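Oxidized polyvinyl alcohol hydrolase (PDB 3WWC) hydrolyses beta-diketones such as 4,6-nonanedione and cleaves oxidized polyvinyl alcohol in the second step of its degradation. Local coordinates at residues Y31-E35 with C159-Y164; V97-V101 with F152-V157. The protein carries 1 engineered substitution. One frame throughout, in Å; residues are numbered along the deposited sequence.

Contact 1. Residues Y31-E35 with C159-Y164; sequences YEVKE and CVGTKY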
# COMPACT_ATOMS: atom_id res chain seq x y z
N TYR A 31 23.22 -9.24 -11.15
CA TYR A 31 21.91 -8.86 -11.68
C TYR A 31 22.02 -7.60 -12.51
O TYR A 31 22.55 -6.59 -12.06
CB TYR A 31 20.87 -8.69 -10.54
CG TYR A 31 19.43 -8.72 -11.07
CD1 TYR A 31 18.77 -7.52 -11.40
CD2 TYR A 31 18.80 -9.93 -11.33
CE1 TYR A 31 17.51 -7.52 -11.99
CE2 TYR A 31 17.54 -9.95 -11.93
CZ TYR A 31 16.92 -8.75 -12.25
OH TYR A 31 15.70 -8.80 -12.90
N GLU A 32 21.48 -7.62 -13.71
CA GLU A 32 21.59 -6.45 -14.57
C GLU A 32 20.23 -5.79 -14.68
O GLU A 32 19.38 -6.29 -15.40
CB GLU A 32 22.05 -6.87 -15.96
CG GLU A 32 23.17 -7.90 -15.93
CD GLU A 32 23.64 -8.30 -17.32
OE1 GLU A 32 24.61 -7.69 -17.81
OE2 GLU A 32 23.03 -9.22 -17.92
N VAL A 33 20.01 -4.70 -13.97
CA VAL A 33 18.75 -3.98 -14.02
C VAL A 33 18.54 -3.30 -15.35
O VAL A 33 19.49 -2.83 -15.98
CB VAL A 33 18.68 -2.90 -12.95
CG1 VAL A 33 17.33 -2.16 -13.02
CG2 VAL A 33 18.87 -3.51 -11.65
N LYS A 34 17.29 -3.27 -15.79
CA LYS A 34 17.00 -2.65 -17.06
C LYS A 34 15.72 -1.84 -17.02
O LYS A 34 14.91 -1.98 -16.10
CB LYS A 34 16.89 -3.73 -18.15
CG LYS A 34 15.86 -4.80 -17.85
CD LYS A 34 15.68 -5.85 -18.99
CE LYS A 34 14.89 -5.29 -20.21
NZ LYS A 34 13.46 -4.97 -19.94
N GLU A 35 15.54 -1.00 -18.04
CA GLU A 35 14.31 -0.25 -18.16
C GLU A 35 13.33 -1.30 -18.60
O GLU A 35 13.67 -2.24 -19.33
CB GLU A 35 14.44 0.81 -19.25
CG GLU A 35 13.13 1.44 -19.62
CD GLU A 35 13.29 2.63 -20.57
OE1 GLU A 35 14.42 2.89 -21.02
OE2 GLU A 35 12.28 3.29 -20.87
N CYS A 159 18.32 -2.14 -5.65
CA CYS A 159 18.96 -2.58 -6.88
C CYS A 159 18.76 -1.59 -8.03
O CYS A 159 19.73 -1.21 -8.77
CB CYS A 159 18.39 -3.96 -7.25
SG CYS A 159 19.11 -4.62 -8.78
N VAL A 160 17.53 -1.10 -8.23
CA VAL A 160 17.27 -0.16 -9.32
C VAL A 160 18.14 1.10 -9.12
O VAL A 160 18.58 1.70 -10.08
CB VAL A 160 15.75 0.20 -9.37
CG1 VAL A 160 15.47 1.28 -10.40
CG2 VAL A 160 14.96 -1.05 -9.72
N GLY A 161 18.36 1.47 -7.86
CA GLY A 161 19.14 2.67 -7.54
C GLY A 161 20.60 2.57 -7.95
O GLY A 161 21.30 3.56 -7.82
N THR A 162 21.06 1.38 -8.35
CA THR A 162 22.44 1.28 -8.84
C THR A 162 22.45 1.69 -10.31
O THR A 162 23.53 1.97 -10.86
CB THR A 162 23.04 -0.16 -8.69
OG1 THR A 162 22.35 -1.06 -9.58
CG2 THR A 162 23.00 -0.65 -7.25
N LYS A 163 21.30 1.74 -10.98
CA LYS A 163 21.27 2.09 -12.40
C LYS A 163 20.65 3.45 -12.70
O LYS A 163 21.00 4.14 -13.71
CB LYS A 163 20.51 1.02 -13.21
CG LYS A 163 20.63 1.25 -14.72
CD LYS A 163 19.81 0.25 -15.53
CE LYS A 163 19.26 0.86 -16.83
NZ LYS A 163 20.33 1.34 -17.75
N TYR A 164 19.69 3.84 -11.87
CA TYR A 164 19.03 5.12 -12.03
C TYR A 164 19.22 5.88 -10.72
O TYR A 164 19.30 5.27 -9.66
CB TYR A 164 17.55 4.90 -12.32
CG TYR A 164 17.29 4.21 -13.64
CD1 TYR A 164 16.99 2.85 -13.68
CD2 TYR A 164 17.41 4.91 -14.85
CE1 TYR A 164 16.82 2.19 -14.88
CE2 TYR A 164 17.24 4.25 -16.08
CZ TYR A 164 16.95 2.89 -16.07
OH TYR A 164 16.73 2.19 -17.24
O HOH W 1 17.20 3.64 -19.49
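Here the C-terminal end of helix 148-160, with the turn that follows it, packs against the extended loop that leads into strand 36-43, the edge strand of an alpha/beta-hydrolase-type sheet. C159, near the end of helix 148-160, points its side chain at the loop. Its SG lies 3.1 Å from V33 CG2, a tight approach, and 3.9 Å from Y31 CD1, an oblique sulfur-aromatic contact. Y31 is held on its own account, its OH hydrogen-bonded to V39 O and its ring edge-to-face with F41. The sulfur of C159 is bonded to C27, so a disulfide ties the N-terminal region to the helix beside the loop. Cysteine suits a place flanked by valine and tyrosine because the half-cystine is apolar. V160 follows with its CG2 4.2 Å from V33 CG1, so that V33 sits against both residues, its two methyls meeting C159 and V160. The chain then turns: T162 N and T162 OG1 both donate to C159 O, at 2.9 and 2.7 Å, so threonine adds a side-chain donor to the backbone one at this carbonyl. K163 lays its aliphatic part along the loop, its CD 3.1 Å from V33 O, and a long methylene chain can do this while its charge stays at the exposed margin. No direct hydrogen bond joins the two segments. At the far end the hydroxyl end of Y164 reaches E35, with OH 3.3 Å from E35 CB, and one water bridges them, 2.7 Å from Y164 OH and 3.3 Å from E35 OE1.

Contact 2. Residues V97-V101 with F152-V157; sequences VIAPV and FFVAMV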
# COMPACT_ATOMS: atom_id res chain seq x y z
N VAL A 97 9.23 5.03 -11.62
CA VAL A 97 8.19 4.06 -11.24
C VAL A 97 8.79 2.67 -11.25
O VAL A 97 9.39 2.24 -12.24
CB VAL A 97 7.01 4.17 -12.22
CG1 VAL A 97 5.92 3.15 -11.83
CG2 VAL A 97 6.41 5.58 -12.17
N ILE A 98 8.68 1.96 -10.12
CA ILE A 98 9.28 0.62 -9.97
C ILE A 98 8.13 -0.22 -9.43
O ILE A 98 7.77 -0.13 -8.25
CB ILE A 98 10.44 0.67 -8.98
CG1 ILE A 98 11.46 1.75 -9.38
CG2 ILE A 98 11.10 -0.71 -8.94
CD1 ILE A 98 12.55 1.92 -8.31
N ALA A 99 7.54 -1.05 -10.32
CA ALA A 99 6.30 -1.77 -10.03
C ALA A 99 6.52 -3.23 -9.89
O ALA A 99 6.88 -3.91 -10.87
CB ALA A 99 5.33 -1.51 -11.21
N PRO A 100 6.30 -3.78 -8.71
CA PRO A 100 6.52 -5.21 -8.51
C PRO A 100 5.39 -6.07 -9.03
O PRO A 100 4.23 -5.67 -8.99
CB PRO A 100 6.61 -5.34 -6.98
CG PRO A 100 5.64 -4.20 -6.49
CD PRO A 100 5.94 -3.06 -7.45
N VAL A 101 5.75 -7.25 -9.52
CA VAL A 101 4.76 -8.26 -9.96
C VAL A 101 4.47 -9.14 -8.75
O VAL A 101 5.38 -9.46 -7.97
CB VAL A 101 5.34 -9.07 -11.13
CG1 VAL A 101 4.38 -10.22 -11.57
CG2 VAL A 101 5.58 -8.11 -12.31
N PHE A 152 11.34 -7.90 -0.34
CA PHE A 152 11.66 -7.87 -1.75
C PHE A 152 11.60 -6.45 -2.23
O PHE A 152 12.45 -6.02 -2.98
CB PHE A 152 10.61 -8.71 -2.51
CG PHE A 152 10.49 -8.40 -3.97
CD1 PHE A 152 11.60 -8.26 -4.81
CD2 PHE A 152 9.21 -8.25 -4.53
CE1 PHE A 152 11.44 -7.99 -6.17
CE2 PHE A 152 9.06 -7.97 -5.91
CZ PHE A 152 10.18 -7.85 -6.73
N PHE A 153 10.61 -5.68 -1.81
CA PHE A 153 10.49 -4.31 -2.36
C PHE A 153 11.69 -3.45 -1.99
O PHE A 153 12.10 -2.63 -2.78
CB PHE A 153 9.22 -3.60 -1.83
CG PHE A 153 7.93 -4.32 -2.11
CD1 PHE A 153 7.77 -5.22 -3.17
CD2 PHE A 153 6.87 -4.10 -1.25
CE1 PHE A 153 6.55 -5.89 -3.36
CE2 PHE A 153 5.64 -4.75 -1.42
CZ PHE A 153 5.48 -5.65 -2.48
N VAL A 154 12.24 -3.66 -0.80
CA VAL A 154 13.41 -2.88 -0.38
C VAL A 154 14.58 -3.29 -1.26
O VAL A 154 15.28 -2.44 -1.79
CB VAL A 154 13.71 -3.16 1.11
CG1 VAL A 154 15.06 -2.51 1.53
CG2 VAL A 154 12.59 -2.57 1.95
N ALA A 155 14.77 -4.59 -1.43
CA ALA A 155 15.86 -5.07 -2.28
C ALA A 155 15.72 -4.62 -3.72
O ALA A 155 16.72 -4.27 -4.40
CB ALA A 155 15.94 -6.58 -2.23
N MET A 156 14.49 -4.58 -4.21
CA MET A 156 14.17 -4.14 -5.56
C MET A 156 14.57 -2.68 -5.77
O MET A 156 15.28 -2.34 -6.72
CB MET A 156 12.67 -4.35 -5.75
CG MET A 156 12.11 -3.78 -7.02
SD MET A 156 10.31 -3.90 -7.10
CE MET A 156 9.79 -2.57 -5.94
N VAL A 157 14.16 -1.82 -4.85
CA VAL A 157 14.47 -0.40 -4.98
C VAL A 157 15.99 -0.19 -4.80
O VAL A 157 16.59 0.58 -5.55
CB VAL A 157 13.68 0.41 -3.93
CG1 VAL A 157 14.17 1.87 -3.92
CG2 VAL A 157 12.19 0.41 -4.32
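Strand 97-100 and helix 152-157 meet as layers of an alpha/beta sandwich, their axes 9.8 Å apart at closest approach and running at 144°, closer to antiparallel than to parallel. Alternation along the strand decides which side chains take part. I98 is the first to face the helix. Its CG2 lies 3.8 Å from M156 CG and its CD1 4.3 Å from V157 CG2; a beta-branched isoleucine suits both the extended backbone and the need for two apolar arms, one for each helix residue. A99 points away, so the next contact comes from P100. Its CB is the focus of the part of the interface near F152 and F153: 3.7 Å from F153 CE1, 3.8 Å from F152 CE2 and 4.0 Å from M156 SD. Proline has no amide hydrogen to offer a partner, and its compact ring gives an apolar surface to the two phenylalanines, which approach it obliquely. M156, with its flexible unbranched chain, bridges I98 and P100, and its sulfur is at home among hydrocarbon groups. At V101 contact thins to its carbonyl O, 4.5 Å from F152 CE2, and this O is hydrogen-bonded to R48. Since the touching residues are all buried and no hydrogen bond crosses between the segments, exclusion of water and close fit hold them together. The strand is hydrogen-bonded on one edge to strand 46-53 and on the other to strand 62-68, while the helix covers this face of the sheet: M156 reaches F50, F152 reaches R48 and H43, and F153 reaches M68.

In the fold
Helix 148-160 serves both contacts. Contact 2 uses its middle turns and lies in the core, where every touching residue is buried; contact 1 uses its C-terminal end and the turn beyond, farther from the centre of the chain, and is only partly buried. The chemistry follows: contact 2 is almost wholly apolar packing, whereas contact 1 combines a small apolar patch around C159, whose disulfide runs to C27, with lysine, glutamate and a bridging water toward solvent. The two are continuous, for V160 CG1 of contact 1 lies 3.6 Å from I98 CD1 of contact 2. Along the chain, contact 2 is nested within the loop closed by contact 1.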